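Local coordinates for protein D-alanine--D-alanine ligase (Acinetobacter baumannii ACICU, PDB 5D8D) that catalyses the ATP-dependent joining of two D-alanine molecules into the D-alanyl-D-alanine dipeptide used to build peptidoglycan, at residues 8-13 against 58-63. Sequence-based numbering, arbitrary orientation.
Sequences GKVAVL and YDRAFI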
ATOM      1  N   GLY A   8      28.344   4.086  -9.454  1.00 38.09           N
ATOM      2  CA  GLY A   8      28.719   2.672  -9.425  1.00 39.21           C
ATOM      3  C   GLY A   8      27.848   1.901 -10.420  1.00 41.92           C
ATOM      4  O   GLY A   8      27.513   2.440 -11.476  1.00 38.51           O
ATOM      5  N   LYS A   9      27.468   0.658 -10.096  1.00 42.60           N
ATOM      6  CA  LYS A   9      26.776  -0.196 -11.079  1.00 46.04           C
ATOM      7  C   LYS A   9      25.301   0.056 -10.947  1.00 45.17           C
ATOM      8  O   LYS A   9      24.780  -0.129  -9.869  1.00 39.87           O
ATOM      9  CB  LYS A   9      27.099  -1.673 -10.915  1.00 46.48           C
ATOM     10  CG  LYS A   9      28.503  -2.026 -11.346  1.00 52.93           C
ATOM     11  CD  LYS A   9      28.762  -3.527 -11.377  1.00 60.63           C
ATOM     12  CE  LYS A   9      28.258  -4.168 -12.663  1.00 63.92           C
ATOM     13  NZ  LYS A   9      27.797  -5.564 -12.407  1.00 72.34           N
ATOM     14  N   VAL A  10      24.635   0.519 -12.025  1.00 45.21           N
ATOM     15  CA  VAL A  10      23.209   0.757 -11.960  1.00 40.05           C
ATOM     16  C   VAL A  10      22.460  -0.222 -12.794  1.00 40.16           C
ATOM     17  O   VAL A  10      22.856  -0.500 -13.899  1.00 42.84           O
ATOM     18  CB  VAL A  10      22.769   2.251 -12.098  1.00 40.67           C
ATOM     19  CG1 VAL A  10      23.920   3.211 -12.300  1.00 40.74           C
ATOM     20  CG2 VAL A  10      21.605   2.448 -13.046  1.00 40.23           C
ATOM     21  N   ALA A  11      21.372  -0.754 -12.220  1.00 40.02           N
ATOM     22  CA  ALA A  11      20.454  -1.628 -12.930  1.00 40.16           C
ATOM     23  C   ALA A  11      19.246  -0.844 -13.404  1.00 38.78           C
ATOM     24  O   ALA A  11      18.563  -0.231 -12.599  1.00 43.56           O
ATOM     25  CB  ALA A  11      20.004  -2.763 -12.038  1.00 39.56           C
ATOM     26  N   VAL A  12      18.988  -0.868 -14.705  1.00 37.32           N
ATOM     27  CA  VAL A  12      17.785  -0.281 -15.261  1.00 39.42           C
ATOM     28  C   VAL A  12      16.777  -1.404 -15.396  1.00 40.01           C
ATOM     29  O   VAL A  12      16.924  -2.301 -16.246  1.00 37.92           O
ATOM     30  CB  VAL A  12      18.054   0.385 -16.593  1.00 38.20           C
ATOM     31  CG1 VAL A  12      16.756   0.883 -17.210  1.00 38.36           C
ATOM     32  CG2 VAL A  12      19.004   1.547 -16.371  1.00 40.03           C
ATOM     33  N   LEU A  13      15.766  -1.335 -14.537  1.00 37.46           N
ATOM     34  CA  LEU A  13      14.786  -2.389 -14.386  1.00 40.18           C
ATOM     35  C   LEU A  13      13.696  -2.148 -15.421  1.00 38.69           C
ATOM     36  O   LEU A  13      13.033  -1.125 -15.367  1.00 42.40           O
ATOM     37  CB  LEU A  13      14.228  -2.390 -12.935  1.00 42.59           C
ATOM     38  CG  LEU A  13      14.565  -3.406 -11.799  1.00 44.77           C
ATOM     39  CD1 LEU A  13      15.694  -4.350 -12.076  1.00 47.81           C
ATOM     40  CD2 LEU A  13      14.797  -2.718 -10.470  1.00 41.81           C
ATOM     41  N   TYR A  58      24.413  -4.941  -7.937  1.00 44.30           N
ATOM     42  CA  TYR A  58      24.306  -3.540  -8.312  1.00 43.10           C
ATOM     43  C   TYR A  58      24.288  -2.612  -7.104  1.00 41.47           C
ATOM     44  O   TYR A  58      23.839  -2.969  -6.027  1.00 43.73           O
ATOM     45  CB  TYR A  58      23.043  -3.312  -9.172  1.00 43.99           C
ATOM     46  CG  TYR A  58      23.113  -4.059 -10.472  1.00 42.54           C
ATOM     47  CD1 TYR A  58      23.780  -3.534 -11.570  1.00 45.07           C
ATOM     48  CD2 TYR A  58      22.581  -5.320 -10.577  1.00 45.50           C
ATOM     49  CE1 TYR A  58      23.875  -4.241 -12.766  1.00 43.79           C
ATOM     50  CE2 TYR A  58      22.685  -6.051 -11.752  1.00 47.18           C
ATOM     51  CZ  TYR A  58      23.330  -5.512 -12.840  1.00 42.73           C
ATOM     52  OH  TYR A  58      23.377  -6.262 -13.979  1.00 39.48           O
ATOM     53  N   ASP A  59      24.786  -1.405  -7.316  1.00 40.38           N
ATOM     54  CA  ASP A  59      24.792  -0.377  -6.304  1.00 39.11           C
ATOM     55  C   ASP A  59      23.478   0.374  -6.171  1.00 41.25           C
ATOM     56  O   ASP A  59      23.245   0.986  -5.127  1.00 40.00           O
ATOM     57  CB  ASP A  59      25.939   0.577  -6.566  1.00 42.43           C
ATOM     58  CG  ASP A  59      27.279  -0.090  -6.373  1.00 45.67           C
ATOM     59  OD1 ASP A  59      27.601  -0.393  -5.206  1.00 51.88           O
ATOM     60  OD2 ASP A  59      27.996  -0.347  -7.370  1.00 47.83           O
ATOM     61  N   ARG A  60      22.608   0.309  -7.188  1.00 41.12           N
ATOM     62  CA  ARG A  60      21.311   1.003  -7.170  1.00 41.28           C
ATOM     63  C   ARG A  60      20.488   0.631  -8.396  1.00 42.53           C
ATOM     64  O   ARG A  60      21.021   0.056  -9.337  1.00 43.10           O
ATOM     65  CB  ARG A  60      21.475   2.552  -7.102  1.00 40.95           C
ATOM     66  CG  ARG A  60      21.976   3.256  -8.370  1.00 39.76           C
ATOM     67  CD  ARG A  60      23.129   4.238  -8.181  1.00 40.82           C
ATOM     68  NE  ARG A  60      22.992   4.948  -6.933  1.00 47.68           N
ATOM     69  CZ  ARG A  60      23.825   4.919  -5.899  1.00 45.94           C
ATOM     70  NH1 ARG A  60      24.983   4.285  -5.929  1.00 52.75           N
ATOM     71  NH2 ARG A  60      23.487   5.592  -4.815  1.00 52.00           N
ATOM     72  N   ALA A  61      19.207   1.006  -8.386  1.00 38.78           N
ATOM     73  CA  ALA A  61      18.296   0.676  -9.436  1.00 37.59           C
ATOM     74  C   ALA A  61      17.498   1.884  -9.920  1.00 37.41           C
ATOM     75  O   ALA A  61      17.033   2.692  -9.121  1.00 33.39           O
ATOM     76  CB  ALA A  61      17.356  -0.408  -8.950  1.00 38.06           C
ATOM     77  N   PHE A  62      17.294   1.939 -11.235  1.00 37.03           N
ATOM     78  CA  PHE A  62      16.424   2.932 -11.903  1.00 38.98           C
ATOM     79  C   PHE A  62      15.225   2.128 -12.368  1.00 37.50           C
ATOM     80  O   PHE A  62      15.397   1.262 -13.233  1.00 38.20           O
ATOM     81  CB  PHE A  62      17.155   3.556 -13.118  1.00 35.95           C
ATOM     82  CG  PHE A  62      16.485   4.761 -13.695  1.00 36.26           C
ATOM     83  CD1 PHE A  62      15.188   4.716 -14.154  1.00 37.01           C
ATOM     84  CD2 PHE A  62      17.176   5.955 -13.821  1.00 41.08           C
ATOM     85  CE1 PHE A  62      14.576   5.847 -14.676  1.00 37.38           C
ATOM     86  CE2 PHE A  62      16.564   7.088 -14.337  1.00 38.11           C
ATOM     87  CZ  PHE A  62      15.267   7.031 -14.769  1.00 37.17           C
ATOM     88  N   ILE A  63      14.036   2.392 -11.809  1.00 34.25           N
ATOM     89  CA  ILE A  63      12.857   1.544 -12.055  1.00 32.44           C
ATOM     90  C   ILE A  63      11.991   2.165 -13.144  1.00 36.60           C
ATOM     91  O   ILE A  63      11.552   3.309 -13.057  1.00 34.18           O
ATOM     92  CB  ILE A  63      11.973   1.352 -10.811  1.00 39.45           C
ATOM     93  CG1 ILE A  63      12.766   0.688  -9.655  1.00 42.37           C
ATOM     94  CG2 ILE A  63      10.746   0.510 -11.164  1.00 40.15           C
ATOM     95  CD1 ILE A  63      12.066   0.695  -8.320  1.00 40.39           C
TER
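The methyl group of Ala11 sits over one face of the Tyr58 ring, a CH-pi contact in which CB lies 3.8 Å from the ring centroid and is displaced toward the rim, nearest CG. In the plane of the ring, at its edge, is the carbonyl carbon of Lys9, while CB of Lys9 approaches CD1 obliquely. With chi1 at -64°, Tyr58 CG stands anti to its own carbonyl carbon and beside its backbone N, 3.7 Å from Ala11 CB; at the far end of the ring, the hydroxyl is hydrogen-bonded to Glu43. Next to the ring the carboxylate of Asp59 closes the start of the pairing: OD2 accepts the backbone N of Lys9 at 3.0 Å through its anti lone pair, in an almost straight bond (179°). The carbonyl O of Lys9 accepts a hydrogen bond from Asp59 N and a weak, longer one from Arg60 N, so both backbone polar atoms of Lys9 are bonded. From there the strands run parallel, and hydrogen bonds from Ala11 N to Arg60 O, from Phe62 N to Ala11 O (2.9 Å) and from Leu13 N to Phe62 O alternate in direction between them. On the sheet face of Ala11 and Leu13, packed by helix 74-81, CD2 of Leu13 rests 3.8 Å from CB of Ala61 and also touches CG1 of Ile63. Val10, Val12, Arg60 and Phe62 occupy the reverse face, where CG of Arg60 meets CB of Val10 at 3.9 Å and helices 21-37 and 292-301 pack on the sheet. Strand 9-13 thus lies between strands 41-45 and 60-63 in a parallel sheet covered by helices on both faces, the Rossmann-like alpha/beta core of the N-terminal domain of D-alanine–D-alanine ligases.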